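Side-chain contact in cytochrome c, putative (Shewanella oneidensis, PDB 1SP3), which carries eight c-type hemes and probably acts as a respiratory oxidoreductase that reduces tetrathionate: residues P134-C139 with M172-N177. Sequence-based numbering, arbitrary orientation.
With HEC (heme c), chain F.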
ATOM      1  N   PRO A 134     -17.076   9.428  -6.873  1.00 27.99           N
ATOM      2  CA  PRO A 134     -16.171   8.267  -7.069  1.00 27.44           C
ATOM      3  C   PRO A 134     -16.921   6.950  -6.777  1.00 27.60           C
ATOM      4  O   PRO A 134     -17.748   6.889  -5.798  1.00 29.05           O
ATOM      5  CB  PRO A 134     -15.094   8.431  -5.958  1.00 27.12           C
ATOM      6  CG  PRO A 134     -15.099  10.108  -5.663  1.00 25.23           C
ATOM      7  CD  PRO A 134     -16.609  10.383  -5.844  1.00 26.36           C
ATOM      8  N   VAL A 135     -16.584   5.909  -7.538  1.00 27.58           N
ATOM      9  CA  VAL A 135     -16.959   4.515  -7.204  1.00 26.10           C
ATOM     10  C   VAL A 135     -15.723   3.680  -6.977  1.00 27.47           C
ATOM     11  O   VAL A 135     -14.583   4.188  -7.149  1.00 28.75           O
ATOM     12  CB  VAL A 135     -17.798   3.909  -8.318  1.00 26.48           C
ATOM     13  CG1 VAL A 135     -19.050   4.730  -8.459  1.00 24.70           C
ATOM     14  CG2 VAL A 135     -16.992   3.752  -9.685  1.00 24.45           C
ATOM     15  N   ARG A 136     -15.883   2.415  -6.585  1.00 27.71           N
ATOM     16  CA  ARG A 136     -14.674   1.601  -6.330  1.00 28.28           C
ATOM     17  C   ARG A 136     -13.617   1.703  -7.425  1.00 28.53           C
ATOM     18  O   ARG A 136     -12.375   1.815  -7.157  1.00 28.54           O
ATOM     19  CB  ARG A 136     -15.040   0.160  -6.046  1.00 27.39           C
ATOM     20  CG  ARG A 136     -15.903  -0.020  -4.769  1.00 25.54           C
ATOM     21  CD  ARG A 136     -16.327  -1.492  -4.574  1.00 30.63           C
ATOM     22  NE  ARG A 136     -17.054  -2.030  -5.740  1.00 30.25           N
ATOM     23  CZ  ARG A 136     -18.395  -2.002  -5.914  1.00 35.19           C
ATOM     24  NH1 ARG A 136     -19.168  -1.444  -4.980  1.00 30.70           N
ATOM     25  NH2 ARG A 136     -18.961  -2.507  -7.054  1.00 30.36           N
ATOM     26  N   ASP A 137     -14.073   1.737  -8.668  1.00 30.65           N
ATOM     27  CA  ASP A 137     -13.104   1.725  -9.783  1.00 32.61           C
ATOM     28  C   ASP A 137     -12.258   3.007  -9.862  1.00 31.02           C
ATOM     29  O   ASP A 137     -11.168   3.012 -10.441  1.00 32.81           O
ATOM     30  CB  ASP A 137     -13.795   1.402 -11.118  1.00 34.51           C
ATOM     31  CG  ASP A 137     -12.911   0.544 -12.047  1.00 42.47           C
ATOM     32  OD1 ASP A 137     -12.159  -0.357 -11.558  1.00 47.73           O
ATOM     33  OD2 ASP A 137     -12.851   0.712 -13.299  1.00 54.35           O
ATOM     34  N   ASN A 138     -12.740   4.124  -9.309  1.00 28.93           N
ATOM     35  CA  ASN A 138     -11.912   5.311  -9.325  1.00 28.19           C
ATOM     36  C   ASN A 138     -10.747   5.132  -8.327  1.00 27.73           C
ATOM     37  O   ASN A 138      -9.602   5.367  -8.682  1.00 27.64           O
ATOM     38  CB  ASN A 138     -12.713   6.561  -9.013  1.00 28.56           C
ATOM     39  CG  ASN A 138     -13.803   6.831 -10.027  1.00 31.08           C
ATOM     40  OD1 ASN A 138     -15.005   6.555  -9.773  1.00 31.12           O
ATOM     41  ND2 ASN A 138     -13.412   7.423 -11.170  1.00 29.11           N
ATOM     42  N   CYS A 139     -11.041   4.730  -7.085  1.00 26.58           N
ATOM     43  CA  CYS A 139      -9.994   4.534  -6.083  1.00 26.54           C
ATOM     44  C   CYS A 139      -9.031   3.520  -6.628  1.00 27.18           C
ATOM     45  O   CYS A 139      -7.873   3.710  -6.502  1.00 26.89           O
ATOM     46  CB  CYS A 139     -10.562   4.055  -4.725  1.00 24.24           C
ATOM     47  SG  CYS A 139     -11.900   5.160  -4.247  1.00 26.81           S
ATOM     48  N   MET A 172     -18.297  -4.996  -0.214  1.00 28.43           N
ATOM     49  CA  MET A 172     -18.280  -4.422  -1.562  1.00 29.97           C
ATOM     50  C   MET A 172     -19.081  -5.167  -2.684  1.00 30.86           C
ATOM     51  O   MET A 172     -19.341  -4.614  -3.769  1.00 28.47           O
ATOM     52  CB  MET A 172     -16.812  -4.222  -2.009  1.00 29.03           C
ATOM     53  CG  MET A 172     -16.160  -3.063  -1.132  1.00 30.66           C
ATOM     54  SD  MET A 172     -14.455  -2.759  -1.652  1.00 34.95           S
ATOM     55  CE  MET A 172     -13.545  -3.532  -0.305  1.00 34.76           C
ATOM     56  N   ASP A 173     -19.370  -6.426  -2.422  1.00 31.81           N
ATOM     57  CA  ASP A 173     -20.262  -7.302  -3.215  1.00 33.77           C
ATOM     58  C   ASP A 173     -21.310  -6.533  -4.028  1.00 34.23           C
ATOM     59  O   ASP A 173     -22.199  -5.941  -3.464  1.00 31.47           O
ATOM     60  CB  ASP A 173     -20.976  -8.193  -2.249  1.00 33.30           C
ATOM     61  CG  ASP A 173     -22.050  -9.055  -2.906  1.00 37.54           C
ATOM     62  OD1 ASP A 173     -22.102  -9.283  -4.199  1.00 33.91           O
ATOM     63  OD2 ASP A 173     -22.857  -9.600  -2.113  1.00 37.55           O
ATOM     64  N   SER A 174     -21.100  -6.447  -5.342  1.00 36.56           N
ATOM     65  CA  SER A 174     -21.889  -5.500  -6.107  1.00 40.27           C
ATOM     66  C   SER A 174     -23.345  -5.967  -6.223  1.00 41.62           C
ATOM     67  O   SER A 174     -24.205  -5.139  -6.400  1.00 44.04           O
ATOM     68  CB  SER A 174     -21.278  -5.244  -7.469  1.00 39.39           C
ATOM     69  OG  SER A 174     -20.835  -6.454  -7.967  1.00 39.10           O
ATOM     70  N   ASP A 175     -23.613  -7.250  -6.013  1.00 43.74           N
ATOM     71  CA  ASP A 175     -24.979  -7.760  -5.996  1.00 45.98           C
ATOM     72  C   ASP A 175     -25.622  -7.720  -4.639  1.00 46.06           C
ATOM     73  O   ASP A 175     -26.839  -8.014  -4.537  1.00 47.19           O
ATOM     74  CB  ASP A 175     -25.053  -9.214  -6.496  1.00 46.74           C
ATOM     75  CG  ASP A 175     -24.688  -9.348  -7.971  1.00 50.28           C
ATOM     76  OD1 ASP A 175     -24.921  -8.387  -8.723  1.00 50.92           O
ATOM     77  OD2 ASP A 175     -24.159 -10.385  -8.467  1.00 56.61           O
ATOM     78  N   GLY A 176     -24.840  -7.385  -3.602  1.00 44.21           N
ATOM     79  CA  GLY A 176     -25.352  -7.321  -2.259  1.00 41.48           C
ATOM     80  C   GLY A 176     -25.188  -5.961  -1.620  1.00 40.79           C
ATOM     81  O   GLY A 176     -25.802  -4.950  -2.048  1.00 41.70           O
ATOM     82  N   ASN A 177     -24.392  -5.911  -0.557  1.00 38.89           N
ATOM     83  CA  ASN A 177     -24.214  -4.614   0.115  1.00 37.55           C
ATOM     84  C   ASN A 177     -23.641  -3.541  -0.819  1.00 34.16           C
ATOM     85  O   ASN A 177     -23.960  -2.388  -0.608  1.00 31.85           O
ATOM     86  CB  ASN A 177     -23.397  -4.673   1.411  1.00 37.66           C
ATOM     87  CG  ASN A 177     -24.079  -5.436   2.514  1.00 43.34           C
ATOM     88  OD1 ASN A 177     -25.281  -5.283   2.772  1.00 48.33           O
ATOM     89  ND2 ASN A 177     -23.301  -6.271   3.192  1.00 42.92           N
TER
HETATM   90 FE   HEC F 804      -5.675   6.487  -2.054  1.00 30.63          FE
HETATM   91  CHA HEC F 804      -3.410   6.319   0.456  1.00 23.67           C
HETATM   92  CHB HEC F 804      -8.129   5.678   0.181  1.00 22.73           C
HETATM   93  CHC HEC F 804      -8.008   7.217  -4.408  1.00 23.03           C
HETATM   94  CHD HEC F 804      -3.122   6.917  -4.284  1.00 22.88           C
HETATM   95  NA  HEC F 804      -5.757   6.072  -0.074  1.00 24.64           N
HETATM   96  C1A HEC F 804      -4.707   6.000   0.766  1.00 24.14           C
HETATM   97  C2A HEC F 804      -5.150   5.712   2.101  1.00 24.54           C
HETATM   98  C3A HEC F 804      -6.473   5.565   2.045  1.00 25.49           C
HETATM   99  C4A HEC F 804      -6.874   5.767   0.682  1.00 23.37           C
HETATM  100  CMA HEC F 804      -7.384   5.137   3.232  1.00 22.63           C
HETATM  101  CAA HEC F 804      -4.171   5.517   3.350  1.00 29.01           C
HETATM  102  CBA HEC F 804      -4.051   6.754   4.240  1.00 29.08           C
HETATM  103  CGA HEC F 804      -2.818   7.543   3.851  1.00 34.79           C
HETATM  104  O1A HEC F 804      -2.761   8.778   4.145  1.00 34.64           O
HETATM  105  O2A HEC F 804      -1.844   6.919   3.331  1.00 33.78           O
HETATM  106  NB  HEC F 804      -7.700   6.435  -2.090  1.00 23.29           N
HETATM  107  C1B HEC F 804      -8.518   6.085  -1.077  1.00 21.13           C
HETATM  108  C2B HEC F 804      -9.881   6.071  -1.554  1.00 23.10           C
HETATM  109  C3B HEC F 804      -9.866   6.454  -2.828  1.00 24.66           C
HETATM  110  C4B HEC F 804      -8.482   6.730  -3.175  1.00 23.45           C
HETATM  111  CMB HEC F 804     -11.017   5.634  -0.590  1.00 20.14           C
HETATM  112  CAB HEC F 804     -11.058   6.791  -3.781  1.00 27.95           C
HETATM  113  CBB HEC F 804     -11.951   7.734  -3.285  1.00 24.86           C
HETATM  114  NC  HEC F 804      -5.608   6.967  -3.950  1.00 25.35           N
HETATM  115  C1C HEC F 804      -6.698   7.244  -4.791  1.00 23.93           C
HETATM  116  C2C HEC F 804      -6.195   7.428  -6.116  1.00 22.33           C
HETATM  117  C3C HEC F 804      -4.863   7.380  -6.053  1.00 22.35           C
HETATM  118  C4C HEC F 804      -4.434   7.081  -4.712  1.00 25.62           C
HETATM  119  CMC HEC F 804      -7.038   7.644  -7.400  1.00 20.15           C
HETATM  120  CAC HEC F 804      -3.968   7.566  -7.274  1.00 23.42           C
HETATM  121  CBC HEC F 804      -4.001   8.780  -7.971  1.00 21.33           C
HETATM  122  ND  HEC F 804      -3.601   6.512  -1.961  1.00 26.27           N
HETATM  123  C1D HEC F 804      -2.713   6.741  -3.000  1.00 23.94           C
HETATM  124  C2D HEC F 804      -1.368   6.841  -2.520  1.00 24.60           C
HETATM  125  C3D HEC F 804      -1.486   6.729  -1.044  1.00 27.81           C
HETATM  126  C4D HEC F 804      -2.901   6.520  -0.783  1.00 28.56           C
HETATM  127  CMD HEC F 804      -0.008   7.061  -3.244  1.00 30.09           C
HETATM  128  CAD HEC F 804      -0.340   6.794   0.006  1.00 28.39           C
HETATM  129  CBD HEC F 804      -0.364   8.260   0.387  1.00 24.31           C
HETATM  130  CGD HEC F 804       0.770   8.548   1.363  1.00 31.45           C
HETATM  131  O1D HEC F 804       0.570   8.232   2.562  1.00 34.41           O
HETATM  132  O2D HEC F 804       1.872   9.072   1.000  1.00 28.07           O
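R136 and M172 lie alongside each other and run in opposite directions. R136 CD rests on the M172 side chain, 3.7 Å from M172 SD and 3.8 Å from M172 CB. The R136 chain bends at its third torsion (chi3 -56°), which carries the guanidinium on past M172 CB to the M172 backbone. There M172 O sits over one face of the guanidinium, near its rim, 3.4 Å from R136 NH1. The angle is too poor for a hydrogen bond. S174 CB approaches R136 NH2 obliquely at 3.6 Å. The guanidinium instead donates to other backbone carbonyls: NH1 to F179 O, NH2 to A162 O and NE weakly to M161 O. Together these bonds hold it in place and give its buried N-H groups partners, which probably helps to stabilise the charge. S174 OG bonds to P164 O.

V135 is the N-cap, so R136 opens the helix. One turn on, C139 SG is covalently bound to heme c at CAB. C139 begins a CXXCH heme-binding motif with C142 and the axial ligand H143. The contact thus joins the start of helix 136-143 to the loop that precedes helix 181-184; C181 of that helix, which binds another heme, touches both R136 and C139.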